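Local structure of nitrogenase molybdenum-iron protein alpha chain (Clostridium pasteurianum, 4WES) at residues A[141-146]-A[152-157]. The protein forms, with the beta chain, the molybdenum-iron component of nitrogenase, which reduces dinitrogen to ammonia at an iron-molybdenum-sulfur cofactor. Residues are numbered along the deposited sequence; the frame is centred on the assembly and turned at random.
Sequences VYATCP and DDILAV. With CLF (Fe(8)-S(7) cluster), chain H.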
ATOM      1  N   VAL A 141      24.191  17.624 -28.048  1.00  9.31           N
ATOM      2  CA  VAL A 141      24.037  16.404 -28.815  0.52  8.65           C
ATOM      3  C   VAL A 141      25.178  15.483 -28.447  1.00  9.14           C
ATOM      4  O   VAL A 141      26.346  15.869 -28.577  1.00  9.94           O
ATOM      5  CB  VAL A 141      24.131  16.670 -30.310  0.52  8.53           C
ATOM      6  CG1 VAL A 141      24.029  15.351 -31.071  0.52  8.47           C
ATOM      7  CG2 VAL A 141      23.056  17.658 -30.739  0.52  8.85           C
ATOM      8  N   TYR A 142      24.862  14.262 -27.996  1.00  9.04           N
ATOM      9  CA  TYR A 142      25.855  13.376 -27.423  1.00  9.21           C
ATOM     10  C   TYR A 142      25.931  12.093 -28.245  1.00  9.10           C
ATOM     11  O   TYR A 142      24.927  11.382 -28.376  1.00  9.51           O
ATOM     12  CB  TYR A 142      25.491  13.054 -25.956  1.00  9.28           C
ATOM     13  CG  TYR A 142      25.440  14.322 -25.151  1.00  8.70           C
ATOM     14  CD1 TYR A 142      26.559  14.842 -24.538  1.00  8.67           C
ATOM     15  CD2 TYR A 142      24.278  15.044 -25.072  1.00  8.52           C
ATOM     16  CE1 TYR A 142      26.510  16.047 -23.863  1.00  9.19           C
ATOM     17  CE2 TYR A 142      24.205  16.273 -24.435  1.00  8.66           C
ATOM     18  CZ  TYR A 142      25.341  16.770 -23.825  1.00  8.81           C
ATOM     19  OH  TYR A 142      25.319  17.997 -23.187  1.00  9.69           O
ATOM     20  N   ALA A 143      27.109  11.801 -28.787  1.00  9.04           N
ATOM     21  CA  ALA A 143      27.299  10.572 -29.532  1.00  8.88           C
ATOM     22  C   ALA A 143      27.299   9.343 -28.609  1.00  9.15           C
ATOM     23  O   ALA A 143      27.663   9.416 -27.448  1.00  9.78           O
ATOM     24  CB  ALA A 143      28.593  10.613 -30.329  1.00  9.63           C
ATOM     25  N   THR A 144      26.925   8.227 -29.204  1.00  9.12           N
ATOM     26  CA  THR A 144      26.897   6.917 -28.583  1.00  8.60           C
ATOM     27  C   THR A 144      27.608   5.938 -29.531  1.00  8.93           C
ATOM     28  O   THR A 144      27.952   6.301 -30.657  1.00  9.44           O
ATOM     29  CB  THR A 144      25.464   6.457 -28.321  1.00  8.58           C
ATOM     30  OG1 THR A 144      24.789   6.350 -29.556  1.00  9.64           O
ATOM     31  CG2 THR A 144      24.766   7.371 -27.364  1.00  9.05           C
ATOM     32  N   CYS A 145      27.794   4.683 -29.092  1.00  8.58           N
ATOM     33  CA  CYS A 145      28.536   3.687 -29.872  1.00  9.31           C
ATOM     34  C   CYS A 145      28.370   3.717 -31.395  1.00  9.78           C
ATOM     35  O   CYS A 145      29.390   3.690 -32.091  1.00 11.34           O
ATOM     36  CB  CYS A 145      28.273   2.283 -29.315  1.00  9.43           C
ATOM     37  SG  CYS A 145      29.111   1.955 -27.747  1.00  9.75           S
ATOM     38  N   PRO A 146      27.136   3.704 -31.943  1.00  9.13           N
ATOM     39  CA  PRO A 146      27.049   3.567 -33.406  1.00  9.97           C
ATOM     40  C   PRO A 146      27.393   4.811 -34.230  1.00 10.59           C
ATOM     41  O   PRO A 146      27.570   4.703 -35.432  1.00 11.80           O
ATOM     42  CB  PRO A 146      25.605   3.183 -33.655  1.00 11.84           C
ATOM     43  CG  PRO A 146      24.917   3.235 -32.373  1.00 17.34           C
ATOM     44  CD  PRO A 146      25.820   3.624 -31.298  1.00  9.92           C
ATOM     45  N   ASP A 152      27.626   9.453 -39.185  1.00 13.77           N
ATOM     46  CA  ASP A 152      26.917  10.660 -38.810  1.00 12.99           C
ATOM     47  C   ASP A 152      27.897  11.720 -38.308  1.00 14.18           C
ATOM     48  O   ASP A 152      28.604  11.512 -37.360  1.00 19.55           O
ATOM     49  CB  ASP A 152      25.907  10.375 -37.696  1.00 12.92           C
ATOM     50  CG  ASP A 152      24.614   9.712 -38.164  1.00 12.70           C
ATOM     51  OD1 ASP A 152      24.498   9.279 -39.338  1.00 12.49           O
ATOM     52  OD2 ASP A 152      23.696   9.608 -37.320  1.00 13.01           O
ATOM     53  N   ASP A 153      27.871  12.903 -38.918  1.00 12.91           N
ATOM     54  CA  ASP A 153      28.690  14.047 -38.518  1.00 12.66           C
ATOM     55  C   ASP A 153      27.838  14.969 -37.647  1.00 12.31           C
ATOM     56  O   ASP A 153      27.178  15.919 -38.135  1.00 13.39           O
ATOM     57  CB  ASP A 153      29.266  14.763 -39.723  1.00 15.00           C
ATOM     58  CG  ASP A 153      30.179  15.929 -39.344  1.00 15.09           C
ATOM     59  OD1 ASP A 153      30.212  16.311 -38.171  1.00 15.89           O
ATOM     60  OD2 ASP A 153      30.888  16.465 -40.229  1.00 19.71           O
ATOM     61  N   ILE A 154      27.854  14.713 -36.354  1.00 11.72           N
ATOM     62  CA  ILE A 154      26.994  15.463 -35.456  1.00 11.41           C
ATOM     63  C   ILE A 154      27.470  16.895 -35.280  1.00 11.39           C
ATOM     64  O   ILE A 154      26.681  17.798 -34.974  1.00 11.68           O
ATOM     65  CB  ILE A 154      26.790  14.768 -34.093  1.00 11.30           C
ATOM     66  CG1 ILE A 154      28.103  14.643 -33.301  1.00 11.90           C
ATOM     67  CG2 ILE A 154      26.118  13.424 -34.295  1.00 11.84           C
ATOM     68  CD1 ILE A 154      27.917  14.260 -31.831  1.00 13.35           C
ATOM     69  N   LEU A 155      28.764  17.132 -35.465  1.00 11.74           N
ATOM     70  CA  LEU A 155      29.281  18.501 -35.381  1.00 12.19           C
ATOM     71  C   LEU A 155      28.611  19.368 -36.464  1.00 12.64           C
ATOM     72  O   LEU A 155      28.172  20.501 -36.191  1.00 12.63           O
ATOM     73  CB  LEU A 155      30.812  18.524 -35.556  1.00 13.44           C
ATOM     74  CG  LEU A 155      31.580  19.801 -35.312  1.00 16.65           C
ATOM     75  CD1 LEU A 155      31.677  20.145 -33.858  1.00 22.17           C
ATOM     76  CD2 LEU A 155      32.994  19.701 -35.864  1.00 29.38           C
ATOM     77  N   ALA A 156      28.567  18.860 -37.682  1.00 12.20           N
ATOM     78  CA  ALA A 156      27.966  19.586 -38.788  1.00 12.82           C
ATOM     79  C   ALA A 156      26.456  19.756 -38.623  1.00 12.55           C
ATOM     80  O   ALA A 156      25.906  20.839 -38.887  1.00 13.44           O
ATOM     81  CB  ALA A 156      28.317  18.901 -40.086  1.00 16.22           C
ATOM     82  N   VAL A 157      25.771  18.701 -38.167  1.00 12.22           N
ATOM     83  CA  VAL A 157      24.349  18.809 -37.900  1.00 11.99           C
ATOM     84  C   VAL A 157      24.060  19.899 -36.879  1.00 11.83           C
ATOM     85  O   VAL A 157      23.157  20.728 -37.044  1.00 12.24           O
ATOM     86  CB  VAL A 157      23.725  17.473 -37.451  1.00 12.37           C
ATOM     87  CG1 VAL A 157      22.275  17.651 -37.078  1.00 14.07           C
ATOM     88  CG2 VAL A 157      23.867  16.444 -38.543  1.00 13.12           C
TER
HETATM   89 FE1  CLF H 604      27.790   2.553 -25.945  1.00  8.84          FE
HETATM   90 FE2  CLF H 604      26.694   1.396 -24.022  1.00  9.41          FE
HETATM   91 FE3  CLF H 604      27.988   3.770 -23.450  1.00  8.59          FE
HETATM   92 FE4  CLF H 604      25.679   3.672 -24.868  1.00  8.55          FE
HETATM   93  S1  CLF H 604      25.579   1.702 -26.214  1.00  9.07           S
HETATM   94  S2A CLF H 604      28.957   1.760 -24.086  1.00  9.11           S
HETATM   95  S4A CLF H 604      25.943   3.113 -22.676  1.00  9.16           S
HETATM   96  S3A CLF H 604      27.584   4.831 -25.489  1.00  8.69           S
HETATM   97 FE5  CLF H 604      22.409   2.607 -25.130  0.66 11.95          FE
HETATM   98 FE6  CLF H 604      22.775   0.125 -27.735  0.66 10.01          FE
HETATM   99 FE7  CLF H 604      21.687  -0.035 -25.214  1.00  8.51          FE
HETATM  100 FE8  CLF H 604      24.369   0.054 -25.029  1.00  9.34          FE
HETATM  101  S2B CLF H 604      21.316   1.611 -26.776  1.00  9.43           S
HETATM  102  S3B CLF H 604      23.187  -1.523 -26.164  1.00  9.35           S
HETATM  103  S4B CLF H 604      22.878   1.022 -23.542  1.00  8.70           S
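Ile154 reaches from the first turn of its helix to the strand that carries Val141 and Ala143, and its terminal methyl does most of the touching. CD1 lies 4.0 Å from Ala143 CB and also rests against backbone, 4.0 Å from Val141 O. The ethyl arm is extended (chi2 167°), which gives isoleucine the length to bridge strand and helix, while alanine is short enough to let the methyl come up to the main chain. Val141, in one of its two modelled conformers, adds a single branch: CG1, anti to the backbone N (chi1 177°), lies 4.1 Å from both CB and CD1 of Ile154 as the two side chains run past each other in opposite directions. Leu123 of helix 120-134 touches both residues and extends this buried apolar patch.

The unit is the first half of a beta-alpha-beta crossover in a parallel sheet, running from strand 138-143 through helix 154-165 to the neighbouring strand 169-172; strand 69-74 flanks strand 138-143 on its other edge. Tyr142 points to the face away from Ile154, against helix 54-63. Farther along the chain, Cys145 SG binds FE1 of the [8Fe-7S] cluster at 2.3 Å; cysteine sulfur is a good ligand for iron, and the cluster as a whole takes its ligands from both the alpha and the beta chain.

The helix side away from the strand is looser and more open to solvent. There Asp153, exposed, is the N-cap: its OD1 accepts from Ala156 N at 3.1 Å, a nearly straight bond (166°) although the donor lies well above the carboxylate plane. Aspartate fits this place because its short acidic side chain can fold back to an amide of the first turn.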